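Local coordinates for protein epidermin modifying enzyme EPID (Staphylococcus epidermidis, PDB 1G63) that catalyses the FMN-dependent oxidative decarboxylation of the C-terminal cysteine of the epidermin precursor peptide, working as a homododecamer, at residues N69-H74 / T100-T105; N88-G93 / L110-N115. All coordinates share one frame; numbering follows the deposited sequence.

Interaction 1 of 2, residues N69-H74 / T100-T105. With FMN (flavin mononucleotide), chain M.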
# COMPACT_ATOMS: atom_id res chain seq x y z
N ASN B 69 3.30 35.11 3.38
CA ASN B 69 4.70 35.36 3.06
C ASN B 69 4.92 35.24 1.56
O ASN B 69 5.68 36.02 0.98
CB ASN B 69 5.60 34.38 3.79
CG ASN B 69 5.69 34.67 5.28
OD1 ASN B 69 6.21 33.86 6.05
ND2 ASN B 69 5.18 35.84 5.69
N ILE B 70 4.28 34.26 0.94
CA ILE B 70 4.42 34.08 -0.50
C ILE B 70 3.99 35.36 -1.22
O ILE B 70 4.67 35.83 -2.13
CB ILE B 70 3.56 32.88 -0.99
CG1 ILE B 70 4.14 31.58 -0.42
CG2 ILE B 70 3.54 32.83 -2.52
CD1 ILE B 70 3.36 30.33 -0.78
N VAL B 71 2.87 35.94 -0.79
CA VAL B 71 2.36 37.15 -1.40
C VAL B 71 3.27 38.36 -1.15
O VAL B 71 3.52 39.15 -2.07
CB VAL B 71 0.94 37.46 -0.88
CG1 VAL B 71 0.50 38.86 -1.33
CG2 VAL B 71 -0.03 36.40 -1.42
N GLU B 72 3.77 38.51 0.07
CA GLU B 72 4.65 39.63 0.40
C GLU B 72 5.99 39.52 -0.33
O GLU B 72 6.64 40.52 -0.61
CB GLU B 72 4.90 39.70 1.91
CG GLU B 72 3.62 39.81 2.73
CD GLU B 72 3.89 39.99 4.22
OE1 GLU B 72 4.72 39.23 4.78
OE2 GLU B 72 3.24 40.87 4.83
N ASN B 73 6.39 38.29 -0.65
CA ASN B 73 7.65 38.03 -1.33
C ASN B 73 7.62 38.34 -2.83
O ASN B 73 8.64 38.24 -3.50
CB ASN B 73 8.05 36.57 -1.13
CG ASN B 73 9.43 36.26 -1.69
OD1 ASN B 73 9.68 35.17 -2.22
ND2 ASN B 73 10.35 37.22 -1.56
N HIS B 74 6.46 38.71 -3.36
CA HIS B 74 6.38 39.01 -4.78
C HIS B 74 5.74 40.35 -5.10
O HIS B 74 4.86 40.83 -4.39
CB HIS B 74 5.61 37.90 -5.52
CG HIS B 74 6.24 36.55 -5.44
ND1 HIS B 74 6.07 35.71 -4.36
CD2 HIS B 74 7.08 35.90 -6.28
CE1 HIS B 74 6.76 34.60 -4.54
NE2 HIS B 74 7.39 34.69 -5.71
N THR B 100 -5.16 29.28 -5.21
CA THR B 100 -6.35 30.09 -5.10
C THR B 100 -6.36 30.92 -3.79
O THR B 100 -6.91 32.02 -3.74
CB THR B 100 -7.55 29.14 -5.27
OG1 THR B 100 -8.60 29.82 -5.94
CG2 THR B 100 -8.01 28.60 -3.97
N THR B 101 -5.71 30.41 -2.74
CA THR B 101 -5.63 31.15 -1.47
C THR B 101 -4.63 32.30 -1.64
O THR B 101 -4.79 33.38 -1.06
CB THR B 101 -5.15 30.25 -0.30
OG1 THR B 101 -6.17 29.28 -0.01
CG2 THR B 101 -4.87 31.08 0.94
N VAL B 102 -3.58 32.06 -2.43
CA VAL B 102 -2.58 33.08 -2.70
C VAL B 102 -3.21 34.21 -3.52
O VAL B 102 -2.93 35.39 -3.29
CB VAL B 102 -1.37 32.47 -3.47
CG1 VAL B 102 -0.57 33.57 -4.19
CG2 VAL B 102 -0.47 31.73 -2.49
N CYS B 103 -4.08 33.84 -4.47
CA CYS B 103 -4.74 34.82 -5.31
C CYS B 103 -5.72 35.70 -4.54
O CYS B 103 -5.90 36.86 -4.89
CB CYS B 103 -5.45 34.14 -6.48
SG CYS B 103 -4.31 33.46 -7.71
N LEU B 104 -6.35 35.16 -3.50
CA LEU B 104 -7.28 35.95 -2.70
C LEU B 104 -6.47 36.99 -1.92
O LEU B 104 -6.78 38.18 -1.93
CB LEU B 104 -8.05 35.09 -1.71
CG LEU B 104 -8.97 35.88 -0.75
CD1 LEU B 104 -10.43 35.61 -1.07
CD2 LEU B 104 -8.68 35.50 0.69
N THR B 105 -5.43 36.52 -1.26
CA THR B 105 -4.58 37.38 -0.46
C THR B 105 -3.89 38.47 -1.28
O THR B 105 -3.77 39.61 -0.82
CB THR B 105 -3.50 36.54 0.27
OG1 THR B 105 -4.14 35.53 1.05
CG2 THR B 105 -2.67 37.42 1.18
N1 FMN M . -7.18 30.86 6.13
C2 FMN M . -8.01 31.67 6.86
O2 FMN M . -9.06 32.09 6.47
N3 FMN M . -7.61 32.06 8.17
C4 FMN M . -6.45 31.70 8.78
O4 FMN M . -6.19 32.12 9.91
C4A FMN M . -5.54 30.85 7.99
N5 FMN M . -4.41 30.40 8.51
C5A FMN M . -3.68 29.49 7.82
C6 FMN M . -2.48 28.91 8.43
C7 FMN M . -1.62 28.09 7.74
C7M FMN M . -0.37 27.49 8.43
C8 FMN M . -2.02 27.57 6.42
C8M FMN M . -1.18 26.55 5.69
C9 FMN M . -3.14 28.13 5.82
C9A FMN M . -3.99 29.07 6.46
N10 FMN M . -5.16 29.65 5.90
C10 FMN M . -6.01 30.45 6.64
C1' FMN M . -5.58 29.26 4.53
C2' FMN M . -6.61 28.12 4.61
O2' FMN M . -6.15 26.95 5.30
C3' FMN M . -7.05 27.71 3.21
O3' FMN M . -7.69 28.84 2.56
C4' FMN M . -7.99 26.51 3.13
O4' FMN M . -8.18 26.11 1.76
C5' FMN M . -9.35 26.73 3.78
O5' FMN M . -10.12 25.52 3.77
P FMN M . -11.41 25.28 4.64
O1P FMN M . -12.35 26.37 4.31
O2P FMN M . -11.02 25.25 6.09
O3P FMN M . -11.94 23.87 4.19

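Interaction 2 of 2, residues N88-G93 / L110-N115. With FMN (flavin mononucleotide), chain N.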
# COMPACT_ATOMS: atom_id res chain seq x y z
N ASN B 88 -13.26 31.98 -12.05
CA ASN B 88 -14.53 32.05 -11.35
C ASN B 88 -14.41 31.87 -9.83
O ASN B 88 -15.18 32.45 -9.07
CB ASN B 88 -15.49 31.03 -11.96
CG ASN B 88 -15.85 31.37 -13.40
OD1 ASN B 88 -16.24 30.50 -14.19
ND2 ASN B 88 -15.74 32.64 -13.75
N LYS B 89 -13.44 31.08 -9.39
CA LYS B 89 -13.23 30.90 -7.96
C LYS B 89 -12.70 32.21 -7.36
O LYS B 89 -13.17 32.68 -6.34
CB LYS B 89 -12.21 29.79 -7.69
CG LYS B 89 -12.76 28.37 -7.77
CD LYS B 89 -11.66 27.39 -7.42
CE LYS B 89 -12.19 25.99 -7.18
NZ LYS B 89 -11.08 25.10 -6.79
N ILE B 90 -11.69 32.79 -8.02
CA ILE B 90 -11.12 34.03 -7.53
C ILE B 90 -12.18 35.12 -7.44
O ILE B 90 -12.26 35.84 -6.45
CB ILE B 90 -9.98 34.51 -8.45
CG1 ILE B 90 -8.86 33.47 -8.45
CG2 ILE B 90 -9.48 35.87 -7.99
CD1 ILE B 90 -7.72 33.78 -9.40
N ALA B 91 -13.00 35.23 -8.48
CA ALA B 91 -14.07 36.22 -8.52
C ALA B 91 -15.04 36.06 -7.34
O ALA B 91 -15.60 37.05 -6.87
CB ALA B 91 -14.83 36.10 -9.84
N ASN B 92 -15.24 34.83 -6.88
CA ASN B 92 -16.15 34.57 -5.77
C ASN B 92 -15.44 34.40 -4.42
O ASN B 92 -16.06 34.05 -3.43
CB ASN B 92 -17.01 33.34 -6.03
CG ASN B 92 -18.04 33.57 -7.12
OD1 ASN B 92 -17.83 33.20 -8.28
ND2 ASN B 92 -19.17 34.17 -6.75
N GLY B 93 -14.14 34.66 -4.39
CA GLY B 93 -13.39 34.55 -3.15
C GLY B 93 -13.16 33.13 -2.67
O GLY B 93 -12.77 32.90 -1.52
N LEU B 110 -2.42 41.01 -8.64
CA LEU B 110 -2.86 39.97 -9.56
C LEU B 110 -3.08 40.33 -11.03
O LEU B 110 -3.71 41.32 -11.36
CB LEU B 110 -4.14 39.35 -9.00
CG LEU B 110 -4.52 37.92 -9.36
CD1 LEU B 110 -3.39 36.97 -8.97
CD2 LEU B 110 -5.80 37.56 -8.64
N PHE B 111 -2.54 39.48 -11.91
CA PHE B 111 -2.69 39.63 -13.36
C PHE B 111 -3.18 38.30 -13.94
O PHE B 111 -2.48 37.28 -13.88
CB PHE B 111 -1.36 40.02 -14.01
CG PHE B 111 -0.80 41.33 -13.52
CD1 PHE B 111 -0.13 41.41 -12.30
CD2 PHE B 111 -0.95 42.49 -14.28
CE1 PHE B 111 0.38 42.62 -11.84
CE2 PHE B 111 -0.44 43.71 -13.83
CZ PHE B 111 0.23 43.77 -12.60
N ILE B 112 -4.37 38.30 -14.51
CA ILE B 112 -4.96 37.09 -15.07
C ILE B 112 -4.90 36.96 -16.60
O ILE B 112 -5.32 37.86 -17.32
CB ILE B 112 -6.43 36.97 -14.62
CG1 ILE B 112 -6.48 36.93 -13.09
CG2 ILE B 112 -7.07 35.74 -15.24
CD1 ILE B 112 -7.89 36.90 -12.53
N PHE B 113 -4.39 35.82 -17.07
CA PHE B 113 -4.31 35.56 -18.51
C PHE B 113 -5.19 34.35 -18.87
O PHE B 113 -4.74 33.21 -18.86
CB PHE B 113 -2.87 35.28 -18.94
CG PHE B 113 -1.95 36.44 -18.77
CD1 PHE B 113 -1.31 36.67 -17.55
CD2 PHE B 113 -1.74 37.34 -19.81
CE1 PHE B 113 -0.47 37.77 -17.38
CE2 PHE B 113 -0.91 38.44 -19.65
CZ PHE B 113 -0.27 38.66 -18.43
N PRO B 114 -6.46 34.61 -19.18
CA PRO B 114 -7.40 33.54 -19.52
C PRO B 114 -6.97 32.67 -20.69
O PRO B 114 -6.41 33.16 -21.68
CB PRO B 114 -8.69 34.30 -19.84
CG PRO B 114 -8.58 35.54 -19.02
CD PRO B 114 -7.13 35.92 -19.20
N ASN B 115 -7.22 31.37 -20.57
CA ASN B 115 -6.93 30.42 -21.64
C ASN B 115 -7.92 29.27 -21.57
O ASN B 115 -7.98 28.55 -20.57
CB ASN B 115 -5.52 29.87 -21.57
CG ASN B 115 -5.19 28.97 -22.75
OD1 ASN B 115 -5.10 27.75 -22.62
ND2 ASN B 115 -5.03 29.58 -23.93
N1 FMN N . -9.96 24.43 -18.67
C2 FMN N . -9.68 25.72 -19.04
O2 FMN N . -10.13 26.69 -18.49
N3 FMN N . -8.80 25.94 -20.15
C4 FMN N . -8.21 24.97 -20.88
O4 FMN N . -7.48 25.27 -21.85
C4A FMN N . -8.54 23.59 -20.51
N5 FMN N . -7.98 22.56 -21.14
C5A FMN N . -8.16 21.30 -20.66
C6 FMN N . -7.46 20.17 -21.28
C7 FMN N . -7.70 18.87 -20.94
C7M FMN N . -6.94 17.72 -21.61
C8 FMN N . -8.52 18.58 -19.74
C8M FMN N . -8.70 17.17 -19.24
C9 FMN N . -9.21 19.64 -19.16
C9A FMN N . -9.07 20.98 -19.56
N10 FMN N . -9.74 22.10 -18.98
C10 FMN N . -9.44 23.41 -19.34
C1' FMN N . -10.66 21.88 -17.85
C2' FMN N . -9.89 22.10 -16.52
O2' FMN N . -8.75 21.27 -16.35
C3' FMN N . -10.83 21.88 -15.34
O3' FMN N . -11.91 22.87 -15.39
C4' FMN N . -10.19 21.94 -13.96
O4' FMN N . -11.12 21.53 -12.93
C5' FMN N . -9.59 23.29 -13.59
O5' FMN N . -8.90 23.21 -12.33
P FMN N . -7.90 24.33 -11.82
O1P FMN N . -8.66 25.62 -11.80
O2P FMN N . -6.72 24.34 -12.72
O3P FMN N . -7.50 23.86 -10.37

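Interaction 1 of 2, residues N69-H74 / T100-T105
V71 and V102 bring helices 67-72 and 98-105 together, their CA atoms 6.5 Å apart, with no hydrogen bond passing between segments 69-74 and 100-105. V71 does most of the touching through one methyl. With CG1 anti to the backbone N (chi1 170°), the other branch, CG2, stands beside the N and enters the groove between V102 and T105, one helical turn apart. There V71 CG2 lies 3.6 Å from V102 O, 3.8 Å from T105 CG2 and 4.0 Å from V102 CG1. V102 turns its second methyl to the other neighbour: I70 CG2 meets V102 CG2 at 4.2 Å, the two side chains crossing at about a right angle. L6 of strand 5-9 packs against both I70 and V102, so the pair sits on the central sheet. T105 is split by its chi1 of -56°: the methyl, anti to N, faces V71, while OG1 lies beside N and shares a weak hydrogen bond with ND1 of the active-site residue H67. H74, in the turn that follows helix 67-72, folds its ring back onto the helix: H74 ND1 donates to I70 O over 2.6 Å, nearly straight at 165°, with the oxygen in the imidazole plane. H74 NE2 is bonded to N33, so both ring nitrogens are engaged and the ring's rotation is fixed. One turn before T105, T101 OG1 accepts a hydrogen bond of 3.0 Å from O3' of FMN, whose other partners include A11, T86 and N115 of a second subunit. The Rossmann-like flavoprotein fold here packs two helices against each other over its parallel sheet, next to the active-site histidine and an FMN pocket completed by another subunit.

Interaction 2 of 2, residues N88-G93 / L110-N115
I90, near the end of helix 84-91, overlaps L110 and I112 on strand 110-114, alternate residues that face the same side of the sheet. This is helix-on-sheet packing of the Rossmann-like fold: the helix lies against its parallel sheet, with I90 and I112 the closest pair of backbones, CA to CA 10.2 Å. That spacing is bridged wholly by aliphatic side chains. I90 sends out both branches. Its CG2, anti to the backbone N, reaches L110 CD2 at 4.1 Å, and the two side chains come tip to tip. The longer arm, with CG1 beside the N (chi1 -62°) and fully extended, carries CD1 to within 4.4 Å of I112 CD1. No hydrogen bond joins the segments, and all three touching residues are buried. Within the sheet, L110 packs on I77, and I112 on V79 and A82, of the adjacent strand 76-82. Just after I90 the helix closes in a Schellman motif. G93, at positive phi (72°), is its C' residue and returns G93 N to I90 O at 3.0 Å; the outer bond runs from the amide of I94 to K89 O. K89 leaves the helix with an extended side chain whose NZ forms a salt bridge with D96, a residue that lines another FMN pocket. At the other end of the strand the chain leaves the sheet through P114 and enters the flavin site. The FMN bonded by N115 is also held by A84 and T86 at the start of helix 84-91 and by T101 of a third subunit. N115 uses its backbone here: FMN N3 donates to N115 O over 2.8 Å in an almost straight bond, 168° at the hydrogen.

Interactions 1 and 2 are both buried and touch one another through helix 98-105, which lies in the chain between helix 84-91 and strand 110-114. C103 and L104, on a different side of that helix from V102 and T105, pack on I90, L110 and G93, joining the two buried contacts. Interaction 1 joins two helices and lies farther from the centre of the chain; methyls meet beside polar groups there, near H67. Interaction 2 joins a helix to the central sheet, deeper in the chain and by aliphatic contacts alone. The two serve different FMN molecules: 100-105 offers a threonine hydroxyl to one ribityl chain, 110-115 a backbone carbonyl to the other's isoalloxazine ring; each FMN receives both bonds, from different subunits.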